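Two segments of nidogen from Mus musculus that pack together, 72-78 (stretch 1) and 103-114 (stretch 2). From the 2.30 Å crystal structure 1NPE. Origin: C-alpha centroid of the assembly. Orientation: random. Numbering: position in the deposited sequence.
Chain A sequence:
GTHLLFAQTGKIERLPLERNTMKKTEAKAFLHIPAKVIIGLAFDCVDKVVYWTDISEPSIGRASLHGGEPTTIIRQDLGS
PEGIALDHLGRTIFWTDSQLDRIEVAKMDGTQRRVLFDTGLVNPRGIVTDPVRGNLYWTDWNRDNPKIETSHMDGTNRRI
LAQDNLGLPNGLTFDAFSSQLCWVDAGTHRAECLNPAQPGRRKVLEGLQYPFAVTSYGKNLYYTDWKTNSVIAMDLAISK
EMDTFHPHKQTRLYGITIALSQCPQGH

Stretch 1, residues 72-78: TIIRQDL
Stretch 2 (103-114) IEVAKMDGTQRR

Stretch 1 leaves a strand at I74 and continues as an irregular loop; stretch 2 is a hairpin, strand 103-107 running into a type I turn from K107 to G110 and returning through R113 and R114. The hairpin is closed by G110 N to K107 O (2.8 Å) and K107 N to T111 O (3.0 Å), and farther down by V105 and R114, paired through both backbone amides. The contact is small, 349 Å², and has I73 and G110 as its closest CA pair, 5.1 Å apart.

At the turn the rule is isoleucine against bare backbone. I73, at phi/psi -103/-31, takes p,t, which carries CD1 to 3.3 Å from M108 O while CB sits 3.5 Å from D109 O. I74, extended at -136/135, takes m,t and brings CD1 to 3.6 Å from G110 O. G110 (87/-1) leaves room for both: a CB there would fall 2.9 Å from I73 O and 3.0 Å from I74 CG1, and the backbone angles alone already call for glycine. M108 and D109 point away. D109, chi1 p, turns OD1 back to T111, accepting from OG1 at 2.8 Å and N at 3.1 Å, which braces the turn.

Beyond the turn, R113 reaches across. Its chi1 is m (-83°), but chi2 (-138°) and chi3 (-115°) lie between wells, a bent path that delivers the guanidinium to two loop carbonyls near its plane. R113 NH2 donates to Q76 O at a very short 2.4 Å (118° at the hydrogen), and R113 NH1 makes a weak bond to D77 O at 3.3 Å. I74 CG2 covers one face, 3.6 Å from R113 NH2. E104 (m,t, chi3 51°) salt-bridges R113 within the hairpin: R113 NH1 donates to E104 OE1 at 3.1 Å and, weakly, to E104 OE2 at 2.8 Å. Besides its carbonyl bond, D77 (39/49, chi1 t) brings a nearby charge: D77 OD2 is 4.3 Å from R113 NH1, well out of the guanidinium plane.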

# COMPACT_ATOMS: atom_id res chain seq x y z
N THR A 72 -6.27 -18.89 2.37
CA THR A 72 -6.13 -17.71 3.22
C THR A 72 -5.65 -18.11 4.61
O THR A 72 -6.20 -19.04 5.20
CB THR A 72 -7.47 -16.99 3.34
OG1 THR A 72 -7.98 -16.71 2.03
CG2 THR A 72 -7.32 -15.69 4.11
N ILE A 73 -4.61 -17.45 5.12
CA ILE A 73 -4.10 -17.76 6.45
C ILE A 73 -4.52 -16.76 7.51
O ILE A 73 -4.69 -17.13 8.67
CB ILE A 73 -2.55 -17.97 6.47
CG1 ILE A 73 -1.82 -16.79 5.83
CG2 ILE A 73 -2.19 -19.28 5.78
CD1 ILE A 73 -0.30 -16.95 5.78
N ILE A 74 -4.71 -15.50 7.13
CA ILE A 74 -5.14 -14.47 8.07
C ILE A 74 -6.23 -13.56 7.51
O ILE A 74 -6.14 -13.12 6.36
CB ILE A 74 -3.96 -13.59 8.55
CG1 ILE A 74 -2.85 -14.46 9.17
CG2 ILE A 74 -4.45 -12.57 9.56
CD1 ILE A 74 -1.67 -13.68 9.74
N ARG A 75 -7.25 -13.29 8.33
CA ARG A 75 -8.38 -12.43 7.97
C ARG A 75 -8.68 -11.45 9.10
O ARG A 75 -8.91 -10.26 8.86
CB ARG A 75 -9.66 -13.25 7.75
CG ARG A 75 -9.55 -14.44 6.83
CD ARG A 75 -10.85 -15.25 6.89
NE ARG A 75 -10.71 -16.55 6.23
CZ ARG A 75 -10.96 -16.76 4.94
NH1 ARG A 75 -11.37 -15.77 4.17
NH2 ARG A 75 -10.78 -17.97 4.41
N GLN A 76 -8.71 -11.97 10.32
CA GLN A 76 -9.03 -11.18 11.51
C GLN A 76 -8.06 -10.05 11.81
O GLN A 76 -6.90 -10.10 11.43
CB GLN A 76 -9.10 -12.09 12.75
CG GLN A 76 -9.87 -13.40 12.56
CD GLN A 76 -11.34 -13.22 12.23
OE1 GLN A 76 -11.94 -14.03 11.52
NE2 GLN A 76 -11.95 -12.15 12.75
N ASP A 77 -8.56 -9.02 12.49
CA ASP A 77 -7.76 -7.87 12.93
C ASP A 77 -6.71 -7.39 11.92
O ASP A 77 -5.54 -7.19 12.26
CB ASP A 77 -7.11 -8.21 14.27
CG ASP A 77 -6.51 -6.99 14.97
OD1 ASP A 77 -7.08 -5.88 14.89
OD2 ASP A 77 -5.46 -7.16 15.63
N LEU A 78 -7.14 -7.21 10.68
CA LEU A 78 -6.27 -6.74 9.61
C LEU A 78 -6.78 -5.42 9.07
O LEU A 78 -7.99 -5.23 8.94
CB LEU A 78 -6.25 -7.74 8.44
CG LEU A 78 -5.20 -8.84 8.40
CD1 LEU A 78 -5.40 -9.64 7.12
CD2 LEU A 78 -3.79 -8.25 8.45
N ILE A 103 3.79 -3.44 11.88
CA ILE A 103 4.53 -4.47 11.21
C ILE A 103 4.39 -5.69 12.10
O ILE A 103 4.73 -5.65 13.28
CB ILE A 103 6.03 -4.10 11.04
CG1 ILE A 103 6.16 -2.94 10.04
CG2 ILE A 103 6.83 -5.31 10.55
CD1 ILE A 103 7.54 -2.37 9.95
N GLU A 104 3.77 -6.73 11.57
CA GLU A 104 3.57 -7.95 12.33
C GLU A 104 4.39 -9.10 11.79
O GLU A 104 4.86 -9.08 10.65
CB GLU A 104 2.09 -8.33 12.36
CG GLU A 104 1.17 -7.24 12.90
CD GLU A 104 -0.20 -7.78 13.26
OE1 GLU A 104 -0.26 -8.78 14.00
OE2 GLU A 104 -1.21 -7.21 12.82
N VAL A 105 4.60 -10.09 12.64
CA VAL A 105 5.34 -11.28 12.27
C VAL A 105 4.49 -12.45 12.74
O VAL A 105 3.74 -12.32 13.71
CB VAL A 105 6.75 -11.29 12.92
CG1 VAL A 105 6.65 -11.20 14.45
CG2 VAL A 105 7.52 -12.53 12.50
N ALA A 106 4.52 -13.55 12.00
CA ALA A 106 3.74 -14.74 12.35
C ALA A 106 4.31 -15.98 11.67
O ALA A 106 5.17 -15.88 10.81
CB ALA A 106 2.28 -14.54 11.93
N LYS A 107 3.83 -17.15 12.08
CA LYS A 107 4.28 -18.41 11.49
C LYS A 107 3.78 -18.49 10.05
O LYS A 107 2.84 -17.79 9.68
CB LYS A 107 3.73 -19.60 12.29
CG LYS A 107 4.34 -19.73 13.67
CD LYS A 107 3.72 -20.88 14.45
CE LYS A 107 3.97 -22.23 13.80
NZ LYS A 107 3.52 -23.35 14.69
N MET A 108 4.39 -19.36 9.25
CA MET A 108 4.00 -19.53 7.85
C MET A 108 2.49 -19.76 7.68
O MET A 108 1.90 -19.28 6.72
CB MET A 108 4.75 -20.69 7.20
CG MET A 108 6.26 -20.58 7.24
SD MET A 108 6.91 -19.29 6.20
CE MET A 108 7.66 -20.20 4.93
N ASP A 109 1.88 -20.50 8.60
CA ASP A 109 0.44 -20.78 8.52
C ASP A 109 -0.43 -19.67 9.11
O ASP A 109 -1.65 -19.83 9.25
CB ASP A 109 0.09 -22.14 9.15
CG ASP A 109 0.43 -22.23 10.65
OD1 ASP A 109 0.71 -21.19 11.30
OD2 ASP A 109 0.39 -23.36 11.17
N GLY A 110 0.20 -18.56 9.49
CA GLY A 110 -0.53 -17.42 10.05
C GLY A 110 -0.79 -17.42 11.54
O GLY A 110 -1.40 -16.48 12.05
N THR A 111 -0.37 -18.47 12.25
CA THR A 111 -0.60 -18.51 13.70
C THR A 111 0.51 -17.83 14.50
O THR A 111 1.58 -17.53 13.98
CB THR A 111 -0.76 -19.96 14.23
OG1 THR A 111 0.46 -20.70 14.03
CG2 THR A 111 -1.91 -20.67 13.53
N GLN A 112 0.22 -17.59 15.78
CA GLN A 112 1.13 -16.96 16.72
C GLN A 112 1.60 -15.57 16.31
O GLN A 112 2.79 -15.26 16.33
CB GLN A 112 2.32 -17.87 17.02
CG GLN A 112 1.97 -19.04 17.93
CD GLN A 112 3.16 -19.95 18.20
OE1 GLN A 112 3.26 -21.03 17.62
NE2 GLN A 112 4.05 -19.51 19.08
N ARG A 113 0.63 -14.73 15.95
CA ARG A 113 0.89 -13.36 15.55
C ARG A 113 1.54 -12.56 16.66
O ARG A 113 1.22 -12.74 17.84
CB ARG A 113 -0.42 -12.65 15.20
CG ARG A 113 -0.92 -12.87 13.81
CD ARG A 113 -1.42 -11.56 13.28
NE ARG A 113 -2.85 -11.59 13.05
CZ ARG A 113 -3.60 -10.53 12.81
NH1 ARG A 113 -3.07 -9.32 12.77
NH2 ARG A 113 -4.89 -10.69 12.55
N ARG A 114 2.40 -11.63 16.27
CA ARG A 114 3.08 -10.75 17.20
C ARG A 114 3.28 -9.42 16.49
O ARG A 114 3.69 -9.39 15.33
CB ARG A 114 4.45 -11.31 17.62
CG ARG A 114 5.37 -10.26 18.24
CD ARG A 114 6.63 -10.83 18.88
NE ARG A 114 7.56 -9.76 19.25
CZ ARG A 114 8.85 -9.93 19.51
NH1 ARG A 114 9.38 -11.15 19.46
NH2 ARG A 114 9.63 -8.88 19.75